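Local coordinates for protein 2-dehydro-3-deoxy-D-arabinonate dehydratase (Sulfolobus solfataricus, PDB 2Q1A) that dehydrates 2-dehydro-3-deoxy-D-arabinonate to 2,5-dioxopentanoate, a magnesium-dependent step in the oxidation of D-arabinonate to 2-oxoglutarate, at residues L150-K155 with I246-I251. Numbering follows the deposited sequence.
Sequences LDSNGK and IPDGTI
With CG of Asp248 anti to its own carbonyl carbon (chi1 -63°) and OG of Ser152 set between the backbone N and the carbonyl carbon (chi1 49°), carboxylate and hydroxyl meet where the hairpin turn between strands 140-150 and 156-167 meets the loop leading into strand 250-253. The motif is a G1 beta bulge: Gly249 and Thr250 together face Leu150, joining the end of strand 140-150 to the type II turn from Pro247 to Thr250. Leu150 N donates to Thr250 O at 2.8 Å, and Leu150 O accepts from Gly249 N. Asp248 OD1 takes two donors from Ser152: the backbone N at 3.0 Å, nearly in line with the C-O bond, and OG at 3.2 Å on the syn side, 34° out of the carboxylate plane. An alanine in place of Asp248 would probably leave Ser152 N and OG without this shared acceptor and let the hydroxyl turn. Within the type I turn from Asp151 to Gly154, Asp151 OD1 accepts from Asn153 N, an Asx turn, and from Lys155 N on the opposite face of its carboxylate plane. On the apolar side, CD1 of Ile246 lies 3.7 Å from Asp151 O and 4.1 Å from Leu150 CD1; both apolar side chains also touch helix 233-241. Ser152 CA also makes a CA-H...O contact with Ile246 O, 3.3 Å away.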
ATOM      1  N   LEU A 150      -9.996 -10.208  22.542  1.00 36.56           N
ATOM      2  CA  LEU A 150      -8.689 -10.633  23.071  1.00 36.77           C
ATOM      3  C   LEU A 150      -7.497 -10.117  22.259  1.00 36.87           C
ATOM      4  O   LEU A 150      -7.627  -9.852  21.062  1.00 37.06           O
ATOM      5  CB  LEU A 150      -8.625 -12.165  23.137  1.00 36.54           C
ATOM      6  CG  LEU A 150      -9.801 -12.882  23.804  1.00 36.64           C
ATOM      7  CD1 LEU A 150      -9.820 -14.364  23.464  1.00 36.18           C
ATOM      8  CD2 LEU A 150      -9.783 -12.669  25.313  1.00 37.46           C
ATOM      9  N   ASP A 151      -6.344  -9.970  22.913  1.00 37.19           N
ATOM     10  CA  ASP A 151      -5.062  -9.842  22.190  1.00 37.47           C
ATOM     11  C   ASP A 151      -4.418 -11.220  21.977  1.00 37.59           C
ATOM     12  O   ASP A 151      -4.995 -12.245  22.361  1.00 37.30           O
ATOM     13  CB  ASP A 151      -4.097  -8.834  22.855  1.00 37.30           C
ATOM     14  CG  ASP A 151      -3.498  -9.336  24.173  1.00 37.56           C
ATOM     15  OD1 ASP A 151      -3.362 -10.565  24.382  1.00 36.80           O
ATOM     16  OD2 ASP A 151      -3.138  -8.472  25.005  1.00 37.68           O
ATOM     17  N   SER A 152      -3.231 -11.244  21.366  1.00 37.98           N
ATOM     18  CA  SER A 152      -2.584 -12.511  20.988  1.00 38.41           C
ATOM     19  C   SER A 152      -2.129 -13.375  22.168  1.00 38.62           C
ATOM     20  O   SER A 152      -1.901 -14.574  22.002  1.00 38.84           O
ATOM     21  CB  SER A 152      -1.437 -12.287  19.992  1.00 38.32           C
ATOM     22  OG  SER A 152      -0.556 -11.263  20.423  1.00 39.22           O
ATOM     23  N   ASN A 153      -2.022 -12.779  23.353  1.00 38.93           N
ATOM     24  CA  ASN A 153      -1.680 -13.528  24.564  1.00 39.21           C
ATOM     25  C   ASN A 153      -2.895 -14.043  25.320  1.00 39.37           C
ATOM     26  O   ASN A 153      -2.757 -14.786  26.294  1.00 39.92           O
ATOM     27  CB  ASN A 153      -0.817 -12.685  25.509  1.00 39.36           C
ATOM     28  CG  ASN A 153       0.473 -12.218  24.866  1.00 39.50           C
ATOM     29  OD1 ASN A 153       0.844 -11.058  24.999  1.00 40.20           O
ATOM     30  ND2 ASN A 153       1.157 -13.116  24.157  1.00 39.63           N
ATOM     31  N   GLY A 154      -4.083 -13.645  24.882  1.00 39.44           N
ATOM     32  CA  GLY A 154      -5.322 -14.093  25.517  1.00 39.04           C
ATOM     33  C   GLY A 154      -5.809 -13.153  26.599  1.00 38.80           C
ATOM     34  O   GLY A 154      -6.622 -13.533  27.437  1.00 38.81           O
ATOM     35  N   LYS A 155      -5.305 -11.924  26.575  1.00 38.62           N
ATOM     36  CA  LYS A 155      -5.712 -10.892  27.519  1.00 38.66           C
ATOM     37  C   LYS A 155      -7.011 -10.211  27.050  1.00 38.41           C
ATOM     38  O   LYS A 155      -7.157  -9.880  25.866  1.00 38.37           O
ATOM     39  CB  LYS A 155      -4.586  -9.869  27.670  1.00 38.71           C
ATOM     40  CG  LYS A 155      -4.777  -8.872  28.784  1.00 39.60           C
ATOM     41  CD  LYS A 155      -3.883  -7.668  28.558  1.00 41.64           C
ATOM     42  CE  LYS A 155      -3.830  -6.773  29.789  1.00 43.44           C
ATOM     43  NZ  LYS A 155      -3.196  -5.459  29.469  1.00 44.87           N
ATOM     44  N   ILE A 246      -3.748 -16.930  18.075  1.00 35.92           N
ATOM     45  CA  ILE A 246      -4.882 -16.106  17.668  1.00 35.28           C
ATOM     46  C   ILE A 246      -4.387 -14.679  17.462  1.00 35.09           C
ATOM     47  O   ILE A 246      -3.606 -14.172  18.268  1.00 35.18           O
ATOM     48  CB  ILE A 246      -6.049 -16.146  18.704  1.00 35.42           C
ATOM     49  CG1 ILE A 246      -5.561 -15.754  20.109  1.00 35.00           C
ATOM     50  CG2 ILE A 246      -6.711 -17.534  18.712  1.00 34.31           C
ATOM     51  CD1 ILE A 246      -6.655 -15.316  21.055  1.00 35.13           C
ATOM     52  N   PRO A 247      -4.802 -14.034  16.358  1.00 34.84           N
ATOM     53  CA  PRO A 247      -4.365 -12.652  16.130  1.00 34.52           C
ATOM     54  C   PRO A 247      -5.005 -11.637  17.087  1.00 34.33           C
ATOM     55  O   PRO A 247      -6.033 -11.927  17.699  1.00 33.99           O
ATOM     56  CB  PRO A 247      -4.771 -12.385  14.676  1.00 34.49           C
ATOM     57  CG  PRO A 247      -5.817 -13.396  14.358  1.00 34.57           C
ATOM     58  CD  PRO A 247      -5.651 -14.556  15.270  1.00 34.77           C
ATOM     59  N   ASP A 248      -4.384 -10.464  17.220  1.00 34.45           N
ATOM     60  CA  ASP A 248      -4.962  -9.364  18.001  1.00 34.53           C
ATOM     61  C   ASP A 248      -6.351  -9.018  17.486  1.00 34.38           C
ATOM     62  O   ASP A 248      -6.545  -8.834  16.276  1.00 34.22           O
ATOM     63  CB  ASP A 248      -4.090  -8.105  17.926  1.00 34.49           C
ATOM     64  CG  ASP A 248      -2.713  -8.303  18.523  1.00 35.14           C
ATOM     65  OD1 ASP A 248      -2.587  -8.942  19.595  1.00 35.30           O
ATOM     66  OD2 ASP A 248      -1.749  -7.795  17.914  1.00 35.87           O
ATOM     67  N   GLY A 249      -7.307  -8.933  18.408  1.00 34.06           N
ATOM     68  CA  GLY A 249      -8.661  -8.520  18.070  1.00 33.90           C
ATOM     69  C   GLY A 249      -9.609  -9.679  17.846  1.00 33.96           C
ATOM     70  O   GLY A 249     -10.762  -9.467  17.467  1.00 33.89           O
ATOM     71  N   THR A 250      -9.119 -10.901  18.078  1.00 33.75           N
ATOM     72  CA  THR A 250      -9.947 -12.113  18.082  1.00 33.38           C
ATOM     73  C   THR A 250     -11.093 -11.977  19.099  1.00 33.38           C
ATOM     74  O   THR A 250     -10.924 -11.368  20.169  1.00 33.36           O
ATOM     75  CB  THR A 250      -9.089 -13.383  18.406  1.00 33.50           C
ATOM     76  OG1 THR A 250      -8.224 -13.677  17.302  1.00 32.87           O
ATOM     77  CG2 THR A 250      -9.963 -14.614  18.700  1.00 32.76           C
ATOM     78  N   ILE A 251     -12.251 -12.534  18.754  1.00 33.04           N
ATOM     79  CA  ILE A 251     -13.383 -12.551  19.664  1.00 33.05           C
ATOM     80  C   ILE A 251     -13.712 -13.978  20.083  1.00 33.44           C
ATOM     81  O   ILE A 251     -13.821 -14.876  19.238  1.00 33.19           O
ATOM     82  CB  ILE A 251     -14.644 -11.866  19.062  1.00 32.85           C
ATOM     83  CG1 ILE A 251     -14.438 -10.353  18.949  1.00 32.68           C
ATOM     84  CG2 ILE A 251     -15.868 -12.151  19.918  1.00 32.36           C
ATOM     85  CD1 ILE A 251     -15.614  -9.596  18.325  1.00 33.11           C
TER
HETATM   86  O   HOH W   1      -2.006 -16.390  20.378  1.00 49.92           O